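Transcription factor MBP1 (Magnaporthe oryzae, PDB 4UX5) binds DNA through an N-terminal winged helix-turn-helix domain of the KilA-N family and probably activates transcription by RNA polymerase II. Local coordinates at residues Y28-R40 / D107-P119. Sequence-based numbering, arbitrary orientation.
Sequences YEYQFGLKEHVMR and DRLRPIFEFSPGP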
ATOM      1  N   TYR A  28      14.328 -14.458  -7.116  1.00 35.26           N
ATOM      2  CA  TYR A  28      15.777 -14.567  -7.058  1.00 32.97           C
ATOM      3  C   TYR A  28      16.275 -13.443  -6.167  1.00 32.59           C
ATOM      4  O   TYR A  28      15.818 -12.306  -6.284  1.00 30.50           O
ATOM      5  CB  TYR A  28      16.406 -14.479  -8.449  1.00 33.91           C
ATOM      6  CG  TYR A  28      15.909 -15.522  -9.422  1.00 35.99           C
ATOM      7  CD1 TYR A  28      16.125 -16.874  -9.190  1.00 39.29           C
ATOM      8  CD2 TYR A  28      15.237 -15.155 -10.582  1.00 37.87           C
ATOM      9  CE1 TYR A  28      15.674 -17.833 -10.078  1.00 40.98           C
ATOM     10  CE2 TYR A  28      14.785 -16.106 -11.479  1.00 40.09           C
ATOM     11  CZ  TYR A  28      15.007 -17.442 -11.222  1.00 42.15           C
ATOM     12  OH  TYR A  28      14.558 -18.391 -12.111  1.00 47.08           O
ATOM     13  N   GLU A  29      17.198 -13.756  -5.265  1.00 35.94           N
ATOM     14  CA  GLU A  29      17.707 -12.748  -4.345  1.00 38.45           C
ATOM     15  C   GLU A  29      19.228 -12.668  -4.376  1.00 38.78           C
ATOM     16  O   GLU A  29      19.919 -13.637  -4.068  1.00 32.92           O
ATOM     17  CB  GLU A  29      17.227 -13.032  -2.921  1.00 43.32           C
ATOM     18  CG  GLU A  29      17.670 -11.993  -1.902  1.00 50.06           C
ATOM     19  CD  GLU A  29      17.021 -12.193  -0.544  1.00 56.76           C
ATOM     20  OE1 GLU A  29      16.073 -13.000  -0.448  1.00 58.18           O
ATOM     21  OE2 GLU A  29      17.461 -11.542   0.427  1.00 60.20           O
ATOM     22  N   TYR A  30      19.738 -11.502  -4.756  1.00 35.76           N
ATOM     23  CA  TYR A  30      21.172 -11.244  -4.743  1.00 33.81           C
ATOM     24  C   TYR A  30      21.572 -10.622  -3.416  1.00 36.04           C
ATOM     25  O   TYR A  30      21.121  -9.529  -3.077  1.00 35.95           O
ATOM     26  CB  TYR A  30      21.569 -10.324  -5.900  1.00 33.41           C
ATOM     27  CG  TYR A  30      23.032  -9.932  -5.906  1.00 37.09           C
ATOM     28  CD1 TYR A  30      24.030 -10.899  -5.908  1.00 38.76           C
ATOM     29  CD2 TYR A  30      23.415  -8.596  -5.921  1.00 33.55           C
ATOM     30  CE1 TYR A  30      25.368 -10.545  -5.918  1.00 41.77           C
ATOM     31  CE2 TYR A  30      24.753  -8.235  -5.933  1.00 40.93           C
ATOM     32  CZ  TYR A  30      25.721  -9.213  -5.931  1.00 43.23           C
ATOM     33  OH  TYR A  30      27.051  -8.861  -5.940  1.00 53.18           O
ATOM     34  N   GLN A  31      22.412 -11.320  -2.660  1.00 38.41           N
ATOM     35  CA  GLN A  31      22.850 -10.818  -1.364  1.00 42.07           C
ATOM     36  C   GLN A  31      24.295 -10.337  -1.416  1.00 46.37           C
ATOM     37  O   GLN A  31      25.128 -10.907  -2.118  1.00 46.94           O
ATOM     38  CB  GLN A  31      22.678 -11.893  -0.290  1.00 39.65           C
ATOM     39  CG  GLN A  31      21.224 -12.280  -0.063  1.00 52.53           C
ATOM     40  CD  GLN A  31      21.039 -13.210   1.120  1.00 52.51           C
ATOM     41  OE1 GLN A  31      22.005 -13.755   1.654  1.00 57.82           O
ATOM     42  NE2 GLN A  31      19.790 -13.392   1.538  1.00 46.70           N
ATOM     43  N   PHE A  32      24.575  -9.277  -0.666  1.00 47.28           N
ATOM     44  CA  PHE A  32      25.877  -8.622  -0.668  1.00 47.90           C
ATOM     45  C   PHE A  32      25.908  -7.639   0.490  1.00 53.38           C
ATOM     46  O   PHE A  32      24.915  -6.968   0.752  1.00 53.03           O
ATOM     47  CB  PHE A  32      26.129  -7.904  -1.996  1.00 47.02           C
ATOM     48  CG  PHE A  32      25.118  -6.832  -2.311  1.00 46.56           C
ATOM     49  CD1 PHE A  32      23.854  -7.163  -2.777  1.00 45.27           C
ATOM     50  CD2 PHE A  32      25.433  -5.493  -2.139  1.00 48.24           C
ATOM     51  CE1 PHE A  32      22.924  -6.182  -3.065  1.00 43.31           C
ATOM     52  CE2 PHE A  32      24.508  -4.507  -2.429  1.00 47.70           C
ATOM     53  CZ  PHE A  32      23.252  -4.852  -2.891  1.00 44.32           C
ATOM     54  N   GLY A  33      27.026  -7.553   1.202  1.00 69.55           N
ATOM     55  CA  GLY A  33      27.071  -6.649   2.338  1.00 79.46           C
ATOM     56  C   GLY A  33      27.460  -7.126   3.735  1.00 87.82           C
ATOM     57  O   GLY A  33      28.264  -6.450   4.377  1.00 93.96           O
ATOM     58  N   LEU A  34      26.925  -8.244   4.240  1.00 95.62           N
ATOM     59  CA  LEU A  34      26.084  -9.198   3.516  1.00 93.91           C
ATOM     60  C   LEU A  34      24.596  -9.064   3.864  1.00 92.06           C
ATOM     61  O   LEU A  34      23.816 -10.000   3.682  1.00 91.00           O
ATOM     62  CB  LEU A  34      26.578 -10.623   3.804  1.00 99.40           C
ATOM     63  CG  LEU A  34      26.136 -11.817   2.951  1.00 98.85           C
ATOM     64  CD1 LEU A  34      26.166 -11.471   1.478  1.00 96.25           C
ATOM     65  CD2 LEU A  34      27.024 -13.020   3.232  1.00103.57           C
ATOM     66  N   LYS A  35      24.197  -7.894   4.351  1.00 89.29           N
ATOM     67  CA  LYS A  35      22.809  -7.686   4.753  1.00 81.95           C
ATOM     68  C   LYS A  35      21.965  -7.026   3.663  1.00 70.91           C
ATOM     69  O   LYS A  35      20.737  -7.081   3.708  1.00 68.21           O
ATOM     70  CB  LYS A  35      22.740  -6.852   6.035  1.00 87.06           C
ATOM     71  CG  LYS A  35      22.316  -7.649   7.261  1.00 90.33           C
ATOM     72  CD  LYS A  35      22.042  -6.745   8.455  1.00 93.75           C
ATOM     73  CE  LYS A  35      21.524  -7.546   9.641  1.00 96.77           C
ATOM     74  NZ  LYS A  35      21.202  -6.679  10.808  1.00100.81           N
ATOM     75  N   GLU A  36      22.617  -6.398   2.690  1.00 64.86           N
ATOM     76  CA  GLU A  36      21.892  -5.782   1.583  1.00 57.75           C
ATOM     77  C   GLU A  36      21.386  -6.851   0.624  1.00 52.16           C
ATOM     78  O   GLU A  36      21.931  -7.955   0.560  1.00 52.08           O
ATOM     79  CB  GLU A  36      22.771  -4.781   0.830  1.00 57.63           C
ATOM     80  CG  GLU A  36      23.497  -3.781   1.711  1.00 63.30           C
ATOM     81  CD  GLU A  36      24.398  -2.859   0.912  1.00 67.21           C
ATOM     82  OE1 GLU A  36      23.873  -2.056   0.111  1.00 64.84           O
ATOM     83  OE2 GLU A  36      25.632  -2.941   1.080  1.00 72.64           O
ATOM     84  N   HIS A  37      20.342  -6.517  -0.128  1.00 44.80           N
ATOM     85  CA  HIS A  37      19.749  -7.465  -1.060  1.00 41.74           C
ATOM     86  C   HIS A  37      18.942  -6.772  -2.152  1.00 38.12           C
ATOM     87  O   HIS A  37      18.451  -5.657  -1.970  1.00 37.48           O
ATOM     88  CB  HIS A  37      18.862  -8.466  -0.311  1.00 40.02           C
ATOM     89  CG  HIS A  37      17.913  -7.825   0.654  1.00 40.35           C
ATOM     90  ND1 HIS A  37      18.284  -7.462   1.931  1.00 43.42           N
ATOM     91  CD2 HIS A  37      16.610  -7.482   0.529  1.00 41.03           C
ATOM     92  CE1 HIS A  37      17.250  -6.922   2.551  1.00 44.78           C
ATOM     93  NE2 HIS A  37      16.221  -6.923   1.722  1.00 44.65           N
ATOM     94  N   VAL A  38      18.826  -7.439  -3.293  1.00 29.43           N
ATOM     95  CA  VAL A  38      17.947  -6.998  -4.367  1.00 32.14           C
ATOM     96  C   VAL A  38      17.168  -8.204  -4.876  1.00 29.37           C
ATOM     97  O   VAL A  38      17.759  -9.219  -5.242  1.00 33.61           O
ATOM     98  CB  VAL A  38      18.722  -6.350  -5.533  1.00 33.43           C
ATOM     99  CG1 VAL A  38      17.776  -6.005  -6.673  1.00 32.99           C
ATOM    100  CG2 VAL A  38      19.467  -5.106  -5.061  1.00 34.09           C
ATOM    101  N   MET A  39      15.844  -8.099  -4.891  1.00 28.74           N
ATOM    102  CA  MET A  39      15.003  -9.226  -5.275  1.00 28.09           C
ATOM    103  C   MET A  39      14.499  -9.112  -6.706  1.00 29.58           C
ATOM    104  O   MET A  39      14.094  -8.037  -7.149  1.00 26.96           O
ATOM    105  CB  MET A  39      13.812  -9.356  -4.323  1.00 25.13           C
ATOM    106  CG  MET A  39      14.189  -9.612  -2.878  1.00 27.57           C
ATOM    107  SD  MET A  39      12.750  -9.968  -1.853  1.00 34.65           S
ATOM    108  CE  MET A  39      13.499  -9.994  -0.225  1.00 32.44           C
ATOM    109  N   ARG A  40      14.532 -10.233  -7.419  1.00 31.17           N
ATOM    110  CA  ARG A  40      13.946 -10.326  -8.750  1.00 33.60           C
ATOM    111  C   ARG A  40      12.894 -11.430  -8.749  1.00 22.85           C
ATOM    112  O   ARG A  40      13.177 -12.558  -8.347  1.00 23.61           O
ATOM    113  CB  ARG A  40      15.021 -10.606  -9.806  1.00 36.79           C
ATOM    114  CG  ARG A  40      14.536 -10.420 -11.235  1.00 36.18           C
ATOM    115  CD  ARG A  40      14.993 -11.549 -12.150  1.00 39.49           C
ATOM    116  NE  ARG A  40      16.401 -11.446 -12.521  1.00 40.05           N
ATOM    117  CZ  ARG A  40      16.975 -12.176 -13.474  1.00 43.02           C
ATOM    118  NH1 ARG A  40      16.260 -13.061 -14.156  1.00 42.15           N
ATOM    119  NH2 ARG A  40      18.263 -12.019 -13.749  1.00 44.25           N
ATOM    120  N   ASP A 107      26.711  -1.813 -12.052  1.00 47.55           N
ATOM    121  CA  ASP A 107      27.890  -2.665 -11.938  1.00 50.53           C
ATOM    122  C   ASP A 107      27.896  -3.484 -10.648  1.00 52.59           C
ATOM    123  O   ASP A 107      28.240  -4.666 -10.660  1.00 52.31           O
ATOM    124  CB  ASP A 107      29.167  -1.825 -12.025  1.00 61.81           C
ATOM    125  CG  ASP A 107      29.410  -1.281 -13.419  1.00 58.90           C
ATOM    126  OD1 ASP A 107      28.938  -1.907 -14.393  1.00 57.49           O
ATOM    127  OD2 ASP A 107      30.077  -0.232 -13.546  1.00 73.81           O
ATOM    128  N   ARG A 108      27.517  -2.859  -9.539  1.00 47.90           N
ATOM    129  CA  ARG A 108      27.491  -3.557  -8.257  1.00 55.30           C
ATOM    130  C   ARG A 108      26.362  -4.585  -8.203  1.00 47.65           C
ATOM    131  O   ARG A 108      26.439  -5.573  -7.473  1.00 46.79           O
ATOM    132  CB  ARG A 108      27.345  -2.563  -7.103  1.00 58.14           C
ATOM    133  CG  ARG A 108      27.466  -3.197  -5.725  1.00 61.23           C
ATOM    134  CD  ARG A 108      27.264  -2.175  -4.623  1.00 64.05           C
ATOM    135  NE  ARG A 108      27.392  -2.766  -3.294  1.00 65.18           N
ATOM    136  CZ  ARG A 108      28.522  -2.792  -2.595  1.00 69.04           C
ATOM    137  NH1 ARG A 108      29.628  -2.261  -3.098  1.00 72.28           N
ATOM    138  NH2 ARG A 108      28.547  -3.349  -1.392  1.00 69.86           N
ATOM    139  N   LEU A 109      25.319  -4.347  -8.991  1.00 43.93           N
ATOM    140  CA  LEU A 109      24.140  -5.205  -8.985  1.00 40.04           C
ATOM    141  C   LEU A 109      24.080  -6.100 -10.216  1.00 41.59           C
ATOM    142  O   LEU A 109      23.044  -6.696 -10.498  1.00 39.68           O
ATOM    143  CB  LEU A 109      22.867  -4.360  -8.913  1.00 36.41           C
ATOM    144  CG  LEU A 109      22.741  -3.368  -7.759  1.00 37.75           C
ATOM    145  CD1 LEU A 109      21.413  -2.635  -7.856  1.00 34.66           C
ATOM    146  CD2 LEU A 109      22.874  -4.076  -6.421  1.00 32.86           C
ATOM    147  N   ARG A 110      25.188  -6.188 -10.944  1.00 44.71           N
ATOM    148  CA  ARG A 110      25.227  -6.941 -12.200  1.00 44.02           C
ATOM    149  C   ARG A 110      24.693  -8.386 -12.129  1.00 42.01           C
ATOM    150  O   ARG A 110      23.958  -8.805 -13.028  1.00 39.99           O
ATOM    151  CB  ARG A 110      26.658  -6.955 -12.754  1.00 43.65           C
ATOM    152  CG  ARG A 110      26.797  -7.704 -14.066  1.00 45.42           C
ATOM    153  CD  ARG A 110      28.184  -7.526 -14.667  1.00 68.62           C
ATOM    154  NE  ARG A 110      28.449  -6.136 -15.023  1.00 67.04           N
ATOM    155  CZ  ARG A 110      28.174  -5.603 -16.209  1.00 65.83           C
ATOM    156  NH1 ARG A 110      27.625  -6.346 -17.161  1.00 64.60           N
ATOM    157  NH2 ARG A 110      28.449  -4.328 -16.444  1.00 66.86           N
ATOM    158  N   PRO A 111      25.047  -9.156 -11.076  1.00 41.93           N
ATOM    159  CA  PRO A 111      24.567 -10.547 -11.064  1.00 40.44           C
ATOM    160  C   PRO A 111      23.044 -10.725 -11.057  1.00 40.07           C
ATOM    161  O   PRO A 111      22.565 -11.717 -11.605  1.00 39.69           O
ATOM    162  CB  PRO A 111      25.165 -11.110  -9.769  1.00 39.98           C
ATOM    163  CG  PRO A 111      26.385 -10.294  -9.542  1.00 38.73           C
ATOM    164  CD  PRO A 111      26.014  -8.914  -9.986  1.00 38.35           C
ATOM    165  N   ILE A 112      22.297  -9.801 -10.461  1.00 39.46           N
ATOM    166  CA  ILE A 112      20.845  -9.959 -10.384  1.00 37.42           C
ATOM    167  C   ILE A 112      20.184  -9.626 -11.723  1.00 36.16           C
ATOM    168  O   ILE A 112      19.056 -10.042 -11.990  1.00 35.13           O
ATOM    169  CB  ILE A 112      20.225  -9.088  -9.264  1.00 33.48           C
ATOM    170  CG1 ILE A 112      18.807  -9.564  -8.934  1.00 36.92           C
ATOM    171  CG2 ILE A 112      20.202  -7.619  -9.657  1.00 28.81           C
ATOM    172  CD1 ILE A 112      18.715 -11.034  -8.593  1.00 37.86           C
ATOM    173  N   PHE A 113      20.898  -8.889 -12.569  1.00 34.22           N
ATOM    174  CA  PHE A 113      20.378  -8.535 -13.887  1.00 34.62           C
ATOM    175  C   PHE A 113      20.782  -9.559 -14.942  1.00 39.98           C
ATOM    176  O   PHE A 113      20.067  -9.771 -15.921  1.00 44.62           O
ATOM    177  CB  PHE A 113      20.861  -7.144 -14.306  1.00 36.92           C
ATOM    178  CG  PHE A 113      20.246  -6.026 -13.518  1.00 36.97           C
ATOM    179  CD1 PHE A 113      18.952  -5.610 -13.778  1.00 35.14           C
ATOM    180  CD2 PHE A 113      20.963  -5.387 -12.520  1.00 38.71           C
ATOM    181  CE1 PHE A 113      18.381  -4.586 -13.054  1.00 36.54           C
ATOM    182  CE2 PHE A 113      20.397  -4.360 -11.792  1.00 39.62           C
ATOM    183  CZ  PHE A 113      19.105  -3.958 -12.061  1.00 39.04           C
ATOM    184  N   GLU A 114      21.928 -10.196 -14.737  1.00 41.52           N
ATOM    185  CA  GLU A 114      22.478 -11.096 -15.741  1.00 47.15           C
ATOM    186  C   GLU A 114      22.162 -12.561 -15.463  1.00 34.39           C
ATOM    187  O   GLU A 114      22.399 -13.416 -16.314  1.00 43.63           O
ATOM    188  CB  GLU A 114      23.992 -10.903 -15.852  1.00 50.21           C
ATOM    189  CG  GLU A 114      24.404  -9.547 -16.409  1.00 56.13           C
ATOM    190  CD  GLU A 114      25.855  -9.512 -16.859  1.00 67.04           C
ATOM    191  OE1 GLU A 114      26.539 -10.550 -16.754  1.00 70.26           O
ATOM    192  OE2 GLU A 114      26.310  -8.444 -17.320  1.00 71.48           O
ATOM    193  N   PHE A 115      21.622 -12.849 -14.282  1.00 44.19           N
ATOM    194  CA  PHE A 115      21.311 -14.227 -13.915  1.00 33.03           C
ATOM    195  C   PHE A 115      20.282 -14.842 -14.852  1.00 39.20           C
ATOM    196  O   PHE A 115      19.309 -14.196 -15.240  1.00 36.80           O
ATOM    197  CB  PHE A 115      20.803 -14.319 -12.475  1.00 34.37           C
ATOM    198  CG  PHE A 115      20.314 -15.691 -12.100  1.00 41.02           C
ATOM    199  CD1 PHE A 115      21.209 -16.705 -11.792  1.00 39.10           C
ATOM    200  CD2 PHE A 115      18.958 -15.973 -12.068  1.00 41.28           C
ATOM    201  CE1 PHE A 115      20.759 -17.969 -11.454  1.00 44.63           C
ATOM    202  CE2 PHE A 115      18.505 -17.232 -11.733  1.00 45.31           C
ATOM    203  CZ  PHE A 115      19.405 -18.231 -11.424  1.00 46.69           C
ATOM    204  N   SER A 116      20.508 -16.103 -15.204  1.00 41.27           N
ATOM    205  CA  SER A 116      19.599 -16.836 -16.071  1.00 45.05           C
ATOM    206  C   SER A 116      19.598 -18.311 -15.700  1.00 49.59           C
ATOM    207  O   SER A 116      20.652 -18.950 -15.677  1.00 51.06           O
ATOM    208  CB  SER A 116      19.984 -16.658 -17.541  1.00 46.59           C
ATOM    209  OG  SER A 116      19.159 -17.443 -18.382  1.00 49.36           O
ATOM    210  N   PRO A 117      18.412 -18.856 -15.402  1.00 54.03           N
ATOM    211  CA  PRO A 117      18.288 -20.274 -15.059  1.00 60.55           C
ATOM    212  C   PRO A 117      18.552 -21.166 -16.268  1.00 68.00           C
ATOM    213  O   PRO A 117      18.955 -22.321 -16.123  1.00 71.82           O
ATOM    214  CB  PRO A 117      16.835 -20.396 -14.590  1.00 59.82           C
ATOM    215  CG  PRO A 117      16.121 -19.293 -15.291  1.00 56.95           C
ATOM    216  CD  PRO A 117      17.110 -18.165 -15.399  1.00 55.10           C
ATOM    217  N   GLY A 118      18.339 -20.609 -17.455  1.00 76.09           N
ATOM    218  CA  GLY A 118      18.422 -21.357 -18.694  1.00 82.83           C
ATOM    219  C   GLY A 118      17.175 -21.083 -19.507  1.00 90.61           C
ATOM    220  O   GLY A 118      16.853 -19.926 -19.780  1.00 91.92           O
ATOM    221  N   PRO A 119      16.459 -22.146 -19.902  1.00 95.99           N
ATOM    222  CA  PRO A 119      15.171 -21.979 -20.582  1.00 96.75           C
ATOM    223  C   PRO A 119      14.006 -21.795 -19.606  1.00 95.32           C
ATOM    224  O   PRO A 119      13.849 -22.651 -18.737  1.00 97.82           O
ATOM    225  CB  PRO A 119      15.005 -23.296 -21.361  1.00101.00           C
ATOM    226  CG  PRO A 119      16.319 -24.035 -21.217  1.00100.82           C
ATOM    227  CD  PRO A 119      16.922 -23.542 -19.946  1.00 98.50           C
TER
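Ile112 drives its branched side chain against the hairpin of strands 25-32 and 36-41, and of all residues here it is the one most covered by the contact. Its CB lies 3.8 Å from Tyr30 CB, and CD1 reaches Arg40 CB at 3.9 Å; a beta-branched, wholly apolar residue suits a site over two strands, with Ile47 closing on it as well. Helix 110-114 thereby packs on the three-stranded antiparallel sheet, joining the late part of the KilA-N domain to its early hairpin. Leu109 CD2 touches both Phe32 CZ and Val38 CG2, while Ile52 and Ala55 of helix 49-55 back the leucine. The compact Pro111 ring turns its CB to one face of the Tyr30 ring, a CH-pi contact 4.2 Å from the centroid.

At the C-terminal end of helix 110-114, Arg40 takes over. With CG anti to the backbone N (chi1 -168°) and the chain bent further out, its guanidinium meets Ile112 O side-on: Arg40 NE at 3.0 Å and NH2 at 2.8 Å share that oxygen, which lies in the guanidinium plane. Arg40 NH2 also donates to Phe115 O at 2.8 Å, where the chain leaves the helix. Next to it the edge of Phe115 meets the face of Tyr28 in a T-shaped stack, and Pro117 brushes the tyrosine hydroxyl.

The solvent side is looser. Arg108, extended along its aliphatic part, passes the Phe32 ring toward Glu36, but Arg108 NH2 and Glu36 OE2 form only a long salt bridge at 3.8 Å. The chemistry thus implies an apolar interface, finished at the helix end by a buried guanidinium that supplies N-H donors to two carbonyls, its charge probably eased by a weak, long ion pair with Asp45.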